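Local coordinates for probable amidase (Thermus thermophilus, PDB 2DC0), which is a probable member of the amidase family, an alpha/beta protein built round one large mixed beta-sheet, with its exact role not established, at residues Gly123-Asn128 with Lys375-Ala380; Ile172-Gly177 with Thr383-Phe388; Val240-Leu245 with Glu252-Phe257; Gln356-Pro361 with Val368-Gly373. All coordinates share one frame; numbering follows the deposited sequence.

Contacts 1, 2 and 4 involve the chain after residue 350, whereas contact 3 joins 240-245 to 252-257. Contacts 1 and 2, with centres 12 Å apart, join successive helices 377-382 and 386-390 to 123-128 and 172-177, and they meet where I124 CG2 lies 3.9 Å from I174 CD1. Contact 4 shares a two-stranded sheet with contact 1, and K375 O to V368 N, at 2.9 Å, is probably a hydrogen bond between them. Contacts 3 and 4, also 12 Å apart, are joined by a salt bridge of 3.0 Å from R254 NH1 to E371 OE2. L384 CD2 of contact 2 packs 3.7 Å from L245 CD2 of contact 3.

Contact 1 (Gly123-Asn128 with Lys375-Ala380); sequences GITGEN and KGHREA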
loop_
_atom_site.group_PDB
_atom_site.type_symbol
_atom_site.label_atom_id
_atom_site.label_comp_id
_atom_site.label_asym_id
_atom_site.label_seq_id
_atom_site.Cartn_x
_atom_site.Cartn_y
_atom_site.Cartn_z
ATOM N N GLY A 123 -18.866 -9.667 10.118
ATOM C CA GLY A 123 -19.133 -9.469 11.531
ATOM C C GLY A 123 -18.073 -10.139 12.375
ATOM O O GLY A 123 -17.403 -11.065 11.914
ATOM N N ILE A 124 -17.919 -9.681 13.615
ATOM C CA ILE A 124 -16.914 -10.247 14.502
ATOM C C ILE A 124 -17.448 -10.786 15.832
ATOM O O ILE A 124 -16.660 -11.092 16.722
ATOM C CB ILE A 124 -15.826 -9.208 14.828
ATOM C CG1 ILE A 124 -16.454 -8.039 15.596
ATOM C CG2 ILE A 124 -15.154 -8.731 13.543
ATOM C CD1 ILE A 124 -17.185 -8.343 16.933
ATOM N N THR A 125 -18.765 -10.914 15.973
ATOM C CA THR A 125 -19.325 -11.415 17.230
ATOM C C THR A 125 -19.374 -12.938 17.275
ATOM O O THR A 125 -19.159 -13.545 18.326
ATOM C CB THR A 125 -20.769 -10.901 17.490
ATOM O OG1 THR A 125 -21.663 -11.465 16.525
ATOM C CG2 THR A 125 -20.824 -9.381 17.405
ATOM N N GLY A 126 -19.659 -13.557 16.136
ATOM C CA GLY A 126 -19.756 -15.002 16.109
ATOM C C GLY A 126 -21.186 -15.417 16.397
ATOM O O GLY A 126 -21.511 -16.607 16.453
ATOM N N GLU A 127 -22.048 -14.426 16.607
ATOM C CA GLU A 127 -23.459 -14.694 16.856
ATOM C C GLU A 127 -24.105 -14.800 15.480
ATOM O O GLU A 127 -23.897 -13.948 14.617
ATOM C CB GLU A 127 -24.076 -13.567 17.685
ATOM C CG GLU A 127 -23.627 -13.602 19.138
ATOM C CD GLU A 127 -24.054 -12.375 19.915
ATOM O OE1 GLU A 127 -25.170 -11.872 19.666
ATOM O OE2 GLU A 127 -23.280 -11.916 20.784
ATOM N N ASN A 128 -24.873 -15.861 15.283
ATOM C CA ASN A 128 -25.500 -16.144 14.000
ATOM C C ASN A 128 -26.881 -16.751 14.262
ATOM O O ASN A 128 -26.994 -17.823 14.851
ATOM C CB ASN A 128 -24.601 -17.139 13.250
ATOM C CG ASN A 128 -25.033 -17.383 11.820
ATOM O OD1 ASN A 128 -26.206 -17.625 11.545
ATOM N ND2 ASN A 128 -24.071 -17.351 10.901
ATOM N N LYS A 375 -18.670 2.381 24.686
ATOM C CA LYS A 375 -18.386 2.384 23.260
ATOM C C LYS A 375 -19.114 1.217 22.608
ATOM O O LYS A 375 -19.260 0.155 23.214
ATOM C CB LYS A 375 -16.875 2.243 23.031
ATOM C CG LYS A 375 -16.377 2.836 21.721
ATOM C CD LYS A 375 -16.400 4.359 21.769
ATOM C CE LYS A 375 -15.986 4.969 20.431
ATOM N NZ LYS A 375 -14.622 4.529 20.015
ATOM N N GLY A 376 -19.579 1.417 21.381
ATOM C CA GLY A 376 -20.262 0.345 20.685
ATOM C C GLY A 376 -19.304 -0.824 20.549
ATOM O O GLY A 376 -18.099 -0.624 20.398
ATOM N N HIS A 377 -19.842 -2.041 20.603
ATOM C CA HIS A 377 -19.060 -3.272 20.506
ATOM C C HIS A 377 -18.173 -3.350 19.264
ATOM O O HIS A 377 -16.974 -3.610 19.368
ATOM C CB HIS A 377 -20.004 -4.483 20.542
ATOM C CG HIS A 377 -19.306 -5.812 20.492
ATOM N ND1 HIS A 377 -18.665 -6.279 19.364
ATOM C CD2 HIS A 377 -19.170 -6.781 21.429
ATOM C CE1 HIS A 377 -18.166 -7.478 19.608
ATOM N NE2 HIS A 377 -18.458 -7.806 20.854
ATOM N N ARG A 378 -18.759 -3.126 18.092
ATOM C CA ARG A 378 -18.002 -3.201 16.848
ATOM C C ARG A 378 -16.779 -2.299 16.827
ATOM O O ARG A 378 -15.667 -2.767 16.593
ATOM C CB ARG A 378 -18.893 -2.874 15.643
ATOM C CG ARG A 378 -18.141 -2.898 14.307
ATOM C CD ARG A 378 -19.089 -2.908 13.107
ATOM N NE ARG A 378 -18.369 -3.067 11.847
ATOM C CZ ARG A 378 -17.817 -2.068 11.163
ATOM N NH1 ARG A 378 -17.905 -0.823 11.605
ATOM N NH2 ARG A 378 -17.164 -2.312 10.038
ATOM N N GLU A 379 -16.980 -1.009 17.078
ATOM C CA GLU A 379 -15.868 -0.072 17.052
ATOM C C GLU A 379 -14.824 -0.377 18.124
ATOM O O GLU A 379 -13.632 -0.186 17.901
ATOM C CB GLU A 379 -16.377 1.375 17.183
ATOM C CG GLU A 379 -15.270 2.430 17.107
ATOM C CD GLU A 379 -15.791 3.825 16.776
ATOM O OE1 GLU A 379 -16.843 4.219 17.321
ATOM O OE2 GLU A 379 -15.136 4.533 15.982
ATOM N N ALA A 380 -15.258 -0.859 19.283
ATOM C CA ALA A 380 -14.305 -1.185 20.340
ATOM C C ALA A 380 -13.439 -2.400 19.975
ATOM O O ALA A 380 -12.229 -2.398 20.216
ATOM C CB ALA A 380 -15.040 -1.453 21.652
#
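With chi1 at 64°, I124 holds CG1 between its backbone N and carbonyl carbon, and chi2 then turns CD1 toward H377. H377 answers from the opposite direction: its CG is anti to the backbone N (chi1 -178°), which extends the imidazole toward the 123-128 loop. CD1 arrives at the edge of the ring beside CE1 and ND1, although the modelled closeness to CE1 is doubtful. A sounder measure is T125 CG2 to H377 CE1, 3.9 Å, a methyl approaching the ring at a slant. The other branch of T125 serves its own loop, since OG1 accepts from E127 N at 3.0 Å and 163°, making an ST turn. In the fold, this loop between strand 110-115 and helix 149-157 thus packs against a strand-to-helix junction. G376 is the N-cap there, and its O receives A380 N at 3.1 Å in the first helical turn. Polar coupling of the segments runs through Q143, which takes H377 NE2 on its OE1 and offers its NE2 to E127 OE2. The H377 ring also meets that of F381. From the strand just before the helix, K375 NZ reaches forward to E379 OE1 in a salt bridge of 3.5 Å.

Contact 2 (Ile172-Gly177 with Thr383-Phe388); sequences IRIPAG and TLTLPF
T385 O is gripped from two sides of its carbonyl plane: R173 NH1 donates to it at 3.0 Å, and F388 N reaches it from the opposite face at 3.3 Å. The arginine bond is bent, 146° at the hydrogen, and NH1 is tilted 29° from the carbonyl plane. NH2 adds a weak second bond to the same oxygen, also 3.3 Å long. A bend at chi3 (-73°) swings the guanidinium across T385 and lays one of its faces on T385 CB, which sits 3.4 Å above that plane toward the rim. F388 CD2 lies at the guanidinium edge, and NH1 lies at the edge of the phenyl ring. NH2 has a stronger partner in D167, whose carboxylate OD1 makes a salt bridge and would help fix the rotation of the group. I174 crosses T385 at about a right angle, bringing CD1 to 3.6 Å from OG1; that hydroxyl has G169 O as its main partner, with I382 O also within hydrogen-bonding range. All the touching residues are buried. They join the start of helix 173-179, which follows the glycine- and serine-rich sequence characteristic of the amidase signature family, to the turn that leads into helix 386-390.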
loop_
_atom_site.group_PDB
_atom_site.type_symbol
_atom_site.label_atom_id
_atom_site.label_comp_id
_atom_site.label_asym_id
_atom_site.label_seq_id
_atom_site.Cartn_x
_atom_site.Cartn_y
_atom_site.Cartn_z
ATOM N N ILE A 172 -9.435 -13.212 11.980
ATOM C CA ILE A 172 -8.585 -14.330 12.380
ATOM C C ILE A 172 -8.019 -13.994 13.766
ATOM O O ILE A 172 -8.097 -14.790 14.696
ATOM C CB ILE A 172 -7.403 -14.545 11.394
ATOM C CG1 ILE A 172 -7.871 -15.378 10.199
ATOM C CG2 ILE A 172 -6.234 -15.237 12.090
ATOM C CD1 ILE A 172 -6.938 -15.350 8.989
ATOM N N ARG A 173 -7.457 -12.798 13.894
ATOM C CA ARG A 173 -6.861 -12.357 15.148
ATOM C C ARG A 173 -7.847 -12.205 16.311
ATOM O O ARG A 173 -7.547 -12.612 17.437
ATOM C CB ARG A 173 -6.100 -11.053 14.898
ATOM C CG ARG A 173 -4.941 -11.254 13.919
ATOM C CD ARG A 173 -4.484 -9.947 13.285
ATOM N NE ARG A 173 -5.449 -9.459 12.302
ATOM C CZ ARG A 173 -5.598 -8.178 11.986
ATOM N NH1 ARG A 173 -4.842 -7.258 12.582
ATOM N NH2 ARG A 173 -6.502 -7.812 11.077
ATOM N N ILE A 174 -9.021 -11.638 16.049
ATOM C CA ILE A 174 -10.017 -11.447 17.102
ATOM C C ILE A 174 -10.467 -12.769 17.737
ATOM O O ILE A 174 -10.418 -12.923 18.953
ATOM C CB ILE A 174 -11.238 -10.653 16.564
ATOM C CG1 ILE A 174 -10.779 -9.226 16.213
ATOM C CG2 ILE A 174 -12.355 -10.605 17.612
ATOM C CD1 ILE A 174 -11.730 -8.464 15.336
ATOM N N PRO A 175 -10.913 -13.741 16.924
ATOM C CA PRO A 175 -11.334 -15.005 17.540
ATOM C C PRO A 175 -10.167 -15.739 18.206
ATOM O O PRO A 175 -10.352 -16.428 19.214
ATOM C CB PRO A 175 -11.962 -15.781 16.376
ATOM C CG PRO A 175 -11.282 -15.223 15.167
ATOM C CD PRO A 175 -11.175 -13.741 15.474
ATOM N N ALA A 176 -8.964 -15.584 17.658
ATOM C CA ALA A 176 -7.792 -16.224 18.256
ATOM C C ALA A 176 -7.605 -15.646 19.652
ATOM O O ALA A 176 -7.407 -16.383 20.614
ATOM C CB ALA A 176 -6.543 -15.960 17.404
ATOM N N GLY A 177 -7.675 -14.320 19.756
ATOM C CA GLY A 177 -7.512 -13.673 21.048
ATOM C C GLY A 177 -8.570 -14.122 22.041
ATOM O O GLY A 177 -8.252 -14.530 23.156
ATOM N N THR A 383 -11.488 -1.795 15.849
ATOM C CA THR A 383 -10.534 -0.701 15.682
ATOM C C THR A 383 -9.070 -1.081 15.893
ATOM O O THR A 383 -8.192 -0.577 15.190
ATOM C CB THR A 383 -10.863 0.477 16.627
ATOM O OG1 THR A 383 -12.204 0.922 16.388
ATOM C CG2 THR A 383 -9.913 1.639 16.381
ATOM N N LEU A 384 -8.763 -1.984 16.853
ATOM C CA LEU A 384 -7.398 -2.413 17.146
ATOM C C LEU A 384 -6.771 -3.283 16.057
ATOM O O LEU A 384 -5.556 -3.266 15.854
ATOM C CB LEU A 384 -7.364 -3.181 18.468
ATOM C CG LEU A 384 -7.790 -2.374 19.695
ATOM C CD1 LEU A 384 -7.780 -3.267 20.920
ATOM C CD2 LEU A 384 -6.863 -1.184 19.876
ATOM N N THR A 385 -7.597 -4.037 15.350
ATOM C CA THR A 385 -7.091 -4.931 14.320
ATOM C C THR A 385 -7.190 -4.462 12.872
ATOM O O THR A 385 -6.282 -4.705 12.073
ATOM C CB THR A 385 -7.792 -6.294 14.420
ATOM O OG1 THR A 385 -9.212 -6.097 14.476
ATOM C CG2 THR A 385 -7.343 -7.029 15.681
ATOM N N LEU A 386 -8.270 -3.775 12.528
ATOM C CA LEU A 386 -8.476 -3.361 11.145
ATOM C C LEU A 386 -7.371 -2.610 10.388
ATOM O O LEU A 386 -7.234 -2.779 9.180
ATOM C CB LEU A 386 -9.806 -2.589 11.039
ATOM C CG LEU A 386 -9.967 -1.197 11.675
ATOM C CD1 LEU A 386 -9.301 -0.156 10.793
ATOM C CD2 LEU A 386 -11.469 -0.876 11.811
ATOM N N PRO A 387 -6.557 -1.792 11.075
ATOM C CA PRO A 387 -5.510 -1.069 10.339
ATOM C C PRO A 387 -4.518 -1.960 9.599
ATOM O O PRO A 387 -4.132 -1.673 8.468
ATOM C CB PRO A 387 -4.811 -0.255 11.433
ATOM C CG PRO A 387 -5.880 -0.081 12.480
ATOM C CD PRO A 387 -6.511 -1.452 12.508
ATOM N N PHE A 388 -4.124 -3.052 10.239
ATOM C CA PHE A 388 -3.129 -3.950 9.675
ATOM C C PHE A 388 -3.624 -4.837 8.534
ATOM O O PHE A 388 -2.842 -5.216 7.657
ATOM C CB PHE A 388 -2.524 -4.734 10.837
ATOM C CG PHE A 388 -2.225 -3.853 12.017
ATOM C CD1 PHE A 388 -1.279 -2.833 11.906
ATOM C CD2 PHE A 388 -2.981 -3.941 13.182
ATOM C CE1 PHE A 388 -1.098 -1.906 12.930
ATOM C CE2 PHE A 388 -2.811 -3.017 14.216
ATOM C CZ PHE A 388 -1.868 -1.996 14.090
#

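Contact 3 (Val240-Leu245 with Glu252-Phe257); sequences VPLDFL and EVRKAF
R254 and F257, one helical turn apart, reach across to L245, and these three residues account for most of the surface buried here. F257 has its CG anti to the backbone N (chi1 -175°), which sends the ring out to meet two aliphatic side chains at CE2. L245 CD1 lies 3.8 Å from that atom, with the leucine crossing the phenyl at about a right angle. V240 CG1 comes from the opposite direction and stands at the ring edge, 3.7 Å from F257 CE2. The helix carrying R254 and F257, 251-263, forms the crossover of a beta-alpha-beta unit, in which strands 237-240 and 270-273 are parallel neighbours at the end of the main sheet. Short helix 242-245, with P241 at its N-cap, starts straight after the first of these strands, and L245 N bonds P241 O at 3.1 Å. R254 bends at chi2 (107°) and chi3 (-115°), both lying between the usual staggered values, to bring its guanidinium over to this short helix. There NH2 donates to a water at 2.7 Å, which in turn donates to L242 O at 2.6 Å, while L242 CD2 lies at the guanidinium edge, 3.9 Å from NH2. NH1, 3.5 Å from L245 O, has its salt-bridge partner in E371, whose carboxylate would offset the arginine charge.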
loop_
_atom_site.group_PDB
_atom_site.type_symbol
_atom_site.label_atom_id
_atom_site.label_comp_id
_atom_site.label_asym_id
_atom_site.label_seq_id
_atom_site.Cartn_x
_atom_site.Cartn_y
_atom_site.Cartn_z
ATOM N N VAL A 240 5.532 0.704 20.313
ATOM C CA VAL A 240 4.196 0.724 20.898
ATOM C C VAL A 240 3.513 2.036 20.521
ATOM O O VAL A 240 3.975 3.114 20.897
ATOM C CB VAL A 240 4.276 0.591 22.442
ATOM C CG1 VAL A 240 2.892 0.676 23.055
ATOM C CG2 VAL A 240 4.935 -0.736 22.809
ATOM N N PRO A 241 2.408 1.957 19.755
ATOM C CA PRO A 241 1.652 3.130 19.312
ATOM C C PRO A 241 0.692 3.636 20.379
ATOM O O PRO A 241 -0.527 3.494 20.258
ATOM C CB PRO A 241 0.942 2.617 18.066
ATOM C CG PRO A 241 0.627 1.198 18.444
ATOM C CD PRO A 241 1.900 0.728 19.116
ATOM N N LEU A 242 1.258 4.240 21.420
ATOM C CA LEU A 242 0.469 4.755 22.532
ATOM C C LEU A 242 -0.633 5.733 22.131
ATOM O O LEU A 242 -1.746 5.646 22.651
ATOM C CB LEU A 242 1.402 5.390 23.570
ATOM C CG LEU A 242 2.357 4.388 24.244
ATOM C CD1 LEU A 242 3.227 5.109 25.271
ATOM C CD2 LEU A 242 1.559 3.282 24.924
ATOM N N ASP A 243 -0.342 6.654 21.210
ATOM C CA ASP A 243 -1.363 7.613 20.802
ATOM C C ASP A 243 -2.560 6.901 20.163
ATOM O O ASP A 243 -3.714 7.241 20.434
ATOM C CB ASP A 243 -0.776 8.719 19.881
ATOM C CG ASP A 243 -0.122 8.185 18.598
ATOM O OD1 ASP A 243 0.055 6.960 18.434
ATOM O OD2 ASP A 243 0.232 9.026 17.745
ATOM N N PHE A 244 -2.285 5.884 19.350
ATOM C CA PHE A 244 -3.344 5.110 18.710
ATOM C C PHE A 244 -4.177 4.359 19.756
ATOM O O PHE A 244 -5.400 4.242 19.631
ATOM C CB PHE A 244 -2.741 4.095 17.735
ATOM C CG PHE A 244 -3.758 3.208 17.077
ATOM C CD1 PHE A 244 -4.614 3.711 16.105
ATOM C CD2 PHE A 244 -3.878 1.872 17.449
ATOM C CE1 PHE A 244 -5.579 2.892 15.510
ATOM C CE2 PHE A 244 -4.841 1.042 16.863
ATOM C CZ PHE A 244 -5.689 1.554 15.895
ATOM N N LEU A 245 -3.511 3.853 20.788
ATOM C CA LEU A 245 -4.184 3.081 21.842
ATOM C C LEU A 245 -4.883 3.917 22.905
ATOM O O LEU A 245 -5.730 3.416 23.648
ATOM C CB LEU A 245 -3.177 2.157 22.529
ATOM C CG LEU A 245 -2.572 1.041 21.673
ATOM C CD1 LEU A 245 -1.470 0.341 22.457
ATOM C CD2 LEU A 245 -3.658 0.052 21.272
ATOM N N GLU A 252 -8.442 -3.219 32.544
ATOM C CA GLU A 252 -7.706 -4.444 32.864
ATOM C C GLU A 252 -6.712 -4.887 31.790
ATOM O O GLU A 252 -5.635 -5.391 32.112
ATOM C CB GLU A 252 -8.672 -5.600 33.166
ATOM C CG GLU A 252 -9.539 -5.416 34.419
ATOM C CD GLU A 252 -8.735 -4.997 35.648
ATOM O OE1 GLU A 252 -7.730 -5.665 35.979
ATOM O OE2 GLU A 252 -9.117 -3.999 36.292
ATOM N N VAL A 253 -7.073 -4.725 30.521
ATOM C CA VAL A 253 -6.171 -5.105 29.440
ATOM C C VAL A 253 -5.038 -4.086 29.411
ATOM O O VAL A 253 -3.886 -4.422 29.125
ATOM C CB VAL A 253 -6.917 -5.155 28.085
ATOM C CG1 VAL A 253 -5.932 -5.246 26.927
ATOM C CG2 VAL A 253 -7.846 -6.371 28.068
ATOM N N ARG A 254 -5.366 -2.840 29.733
ATOM C CA ARG A 254 -4.361 -1.786 29.782
ATOM C C ARG A 254 -3.299 -2.190 30.798
ATOM O O ARG A 254 -2.103 -2.040 30.559
ATOM C CB ARG A 254 -4.995 -0.472 30.230
ATOM C CG ARG A 254 -4.007 0.662 30.373
ATOM C CD ARG A 254 -4.203 1.634 29.238
ATOM N NE ARG A 254 -3.053 1.703 28.364
ATOM C CZ ARG A 254 -3.056 2.336 27.198
ATOM N NH1 ARG A 254 -4.161 2.945 26.776
ATOM N NH2 ARG A 254 -1.955 2.370 26.464
ATOM N N LYS A 255 -3.748 -2.693 31.944
ATOM C CA LYS A 255 -2.830 -3.111 33.000
ATOM C C LYS A 255 -1.979 -4.304 32.572
ATOM O O LYS A 255 -0.772 -4.337 32.824
ATOM C CB LYS A 255 -3.616 -3.439 34.276
ATOM C CG LYS A 255 -4.271 -2.199 34.894
ATOM C CD LYS A 255 -5.359 -2.542 35.908
ATOM C CE LYS A 255 -4.809 -3.266 37.125
ATOM N NZ LYS A 255 -5.900 -3.491 38.120
ATOM N N ALA A 256 -2.601 -5.280 31.918
ATOM C CA ALA A 256 -1.855 -6.449 31.461
ATOM C C ALA A 256 -0.811 -6.041 30.426
ATOM O O ALA A 256 0.330 -6.493 30.472
ATOM C CB ALA A 256 -2.802 -7.483 30.866
ATOM N N PHE A 257 -1.201 -5.177 29.494
ATOM C CA PHE A 257 -0.282 -4.737 28.455
ATOM C C PHE A 257 0.889 -3.961 29.054
ATOM O O PHE A 257 2.047 -4.155 28.656
ATOM C CB PHE A 257 -1.022 -3.873 27.437
ATOM C CG PHE A 257 -0.183 -3.473 26.254
ATOM C CD1 PHE A 257 0.423 -4.434 25.450
ATOM C CD2 PHE A 257 -0.029 -2.133 25.922
ATOM C CE1 PHE A 257 1.165 -4.064 24.334
ATOM C CE2 PHE A 257 0.711 -1.754 24.809
ATOM C CZ PHE A 257 1.310 -2.720 24.013
HETATM O O HOH W 1 -2.321 4.571 24.989
#

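Contact 4 (Gln356-Pro361 with Val368-Gly373); sequences QPLPAP and VELESG
The one flat group met across the contact is the peptide of E369, where L358 CD2 lies 3.6 Å from E369 O and the carbonyl points nearly straight at it, the angle at the oxygen being about 156°. L370 CD2 comes up along the CB-CG bond of P357, a puckered ring, 3.8 Å from P357 CB and 4.1 Å from P357 CG, with the two side chains meeting at a slant. The other methyl of L358 does the rest of the work. CD1 packs 3.6 Å from V368 CB and also meets V368 CG2, as the leucine and valine slide past each other in opposite directions; L370 CD2 is a looser neighbour of L358 CD1 at 4.1 Å. L358 sets its CG beside the backbone N (chi1 -58°), and the fork beyond it rests on the strand, CD1 against the V368 side chain and CD2 against the E369 carbonyl. No hydrogen bond joins the two segments, so this interface is held by apolar surface. The strand segment closes on itself instead, in a type I turn from L370 to G373 with G373 N bonded to L370 O at 3.0 Å; this is the two-residue turn of a beta hairpin. Strand 367-370 pairs with 373-376 in that hairpin, helix 377-382 packs on P357 and P361 through F381, and F178 of helix 173-179 touches A360 and P361, so the loop leaving main-sheet strand 350-354 lies among hairpin and helices.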
loop_
_atom_site.group_PDB
_atom_site.type_symbol
_atom_site.label_atom_id
_atom_site.label_comp_id
_atom_site.label_asym_id
_atom_site.label_seq_id
_atom_site.Cartn_x
_atom_site.Cartn_y
_atom_site.Cartn_z
ATOM N N GLN A 356 -7.349 -7.106 21.438
ATOM C CA GLN A 356 -8.688 -6.810 21.939
ATOM C C GLN A 356 -8.578 -5.865 23.149
ATOM O O GLN A 356 -7.576 -5.881 23.870
ATOM C CB GLN A 356 -9.361 -8.118 22.370
ATOM C CG GLN A 356 -8.540 -8.863 23.425
ATOM C CD GLN A 356 -8.921 -10.316 23.564
ATOM O OE1 GLN A 356 -9.934 -10.660 24.179
ATOM N NE2 GLN A 356 -8.117 -11.181 22.977
ATOM N N PRO A 357 -9.602 -5.032 23.385
ATOM C CA PRO A 357 -9.577 -4.101 24.520
ATOM C C PRO A 357 -10.089 -4.727 25.810
ATOM O O PRO A 357 -9.850 -4.207 26.901
ATOM C CB PRO A 357 -10.491 -2.979 24.055
ATOM C CG PRO A 357 -11.559 -3.753 23.310
ATOM C CD PRO A 357 -10.722 -4.713 22.477
ATOM N N LEU A 358 -10.781 -5.849 25.664
ATOM C CA LEU A 358 -11.384 -6.549 26.789
ATOM C C LEU A 358 -11.493 -8.042 26.497
ATOM O O LEU A 358 -11.378 -8.470 25.346
ATOM C CB LEU A 358 -12.810 -6.018 27.004
ATOM C CG LEU A 358 -13.043 -4.524 27.265
ATOM C CD1 LEU A 358 -14.413 -4.130 26.743
ATOM C CD2 LEU A 358 -12.915 -4.238 28.752
ATOM N N PRO A 359 -11.705 -8.859 27.543
ATOM C CA PRO A 359 -11.839 -10.294 27.291
ATOM C C PRO A 359 -13.172 -10.471 26.570
ATOM O O PRO A 359 -13.997 -9.554 26.557
ATOM C CB PRO A 359 -11.845 -10.896 28.696
ATOM C CG PRO A 359 -12.457 -9.796 29.525
ATOM C CD PRO A 359 -11.761 -8.568 28.986
ATOM N N ALA A 360 -13.374 -11.633 25.957
ATOM C CA ALA A 360 -14.619 -11.909 25.242
ATOM C C ALA A 360 -15.809 -11.603 26.149
ATOM O O ALA A 360 -15.900 -12.115 27.260
ATOM C CB ALA A 360 -14.650 -13.370 24.803
ATOM N N PRO A 361 -16.740 -10.759 25.681
ATOM C CA PRO A 361 -17.919 -10.397 26.477
ATOM C C PRO A 361 -19.100 -11.366 26.331
ATOM O O PRO A 361 -19.119 -12.216 25.439
ATOM C CB PRO A 361 -18.258 -9.009 25.953
ATOM C CG PRO A 361 -17.962 -9.138 24.503
ATOM C CD PRO A 361 -16.662 -9.946 24.451
ATOM N N VAL A 368 -19.794 -1.704 25.442
ATOM C CA VAL A 368 -18.800 -2.103 26.419
ATOM C C VAL A 368 -18.182 -0.905 27.122
ATOM O O VAL A 368 -18.366 0.244 26.714
ATOM C CB VAL A 368 -17.679 -2.922 25.760
ATOM C CG1 VAL A 368 -18.271 -4.140 25.073
ATOM C CG2 VAL A 368 -16.916 -2.053 24.756
ATOM N N GLU A 369 -17.441 -1.192 28.182
ATOM C CA GLU A 369 -16.784 -0.164 28.969
ATOM C C GLU A 369 -15.286 -0.098 28.699
ATOM O O GLU A 369 -14.549 -1.021 29.042
ATOM C CB GLU A 369 -17.008 -0.426 30.463
ATOM C CG GLU A 369 -18.157 0.352 31.074
ATOM C CD GLU A 369 -17.940 1.851 30.991
ATOM O OE1 GLU A 369 -16.884 2.331 31.461
ATOM O OE2 GLU A 369 -18.826 2.547 30.452
ATOM N N LEU A 370 -14.843 0.990 28.080
ATOM C CA LEU A 370 -13.425 1.182 27.813
ATOM C C LEU A 370 -12.913 2.178 28.846
ATOM O O LEU A 370 -13.701 2.781 29.575
ATOM C CB LEU A 370 -13.195 1.746 26.409
ATOM C CG LEU A 370 -13.655 0.884 25.231
ATOM C CD1 LEU A 370 -13.238 1.543 23.926
ATOM C CD2 LEU A 370 -13.039 -0.509 25.349
ATOM N N GLU A 371 -11.598 2.356 28.902
ATOM C CA GLU A 371 -11.001 3.280 29.854
ATOM C C GLU A 371 -11.492 4.714 29.631
ATOM O O GLU A 371 -11.423 5.553 30.533
ATOM C CB GLU A 371 -9.466 3.211 29.759
ATOM C CG GLU A 371 -8.873 3.733 28.450
ATOM C CD GLU A 371 -7.508 3.131 28.143
ATOM O OE1 GLU A 371 -6.784 2.780 29.096
ATOM O OE2 GLU A 371 -7.149 3.016 26.949
ATOM N N SER A 372 -12.011 4.980 28.437
ATOM C CA SER A 372 -12.502 6.310 28.083
ATOM C C SER A 372 -14.027 6.437 28.101
ATOM O O SER A 372 -14.565 7.479 27.730
ATOM C CB SER A 372 -11.998 6.691 26.691
ATOM O OG SER A 372 -12.470 5.760 25.733
ATOM N N GLY A 373 -14.720 5.384 28.523
ATOM C CA GLY A 373 -16.171 5.429 28.568
ATOM C C GLY A 373 -16.830 4.354 27.721
ATOM O O GLY A 373 -16.145 3.521 27.127
#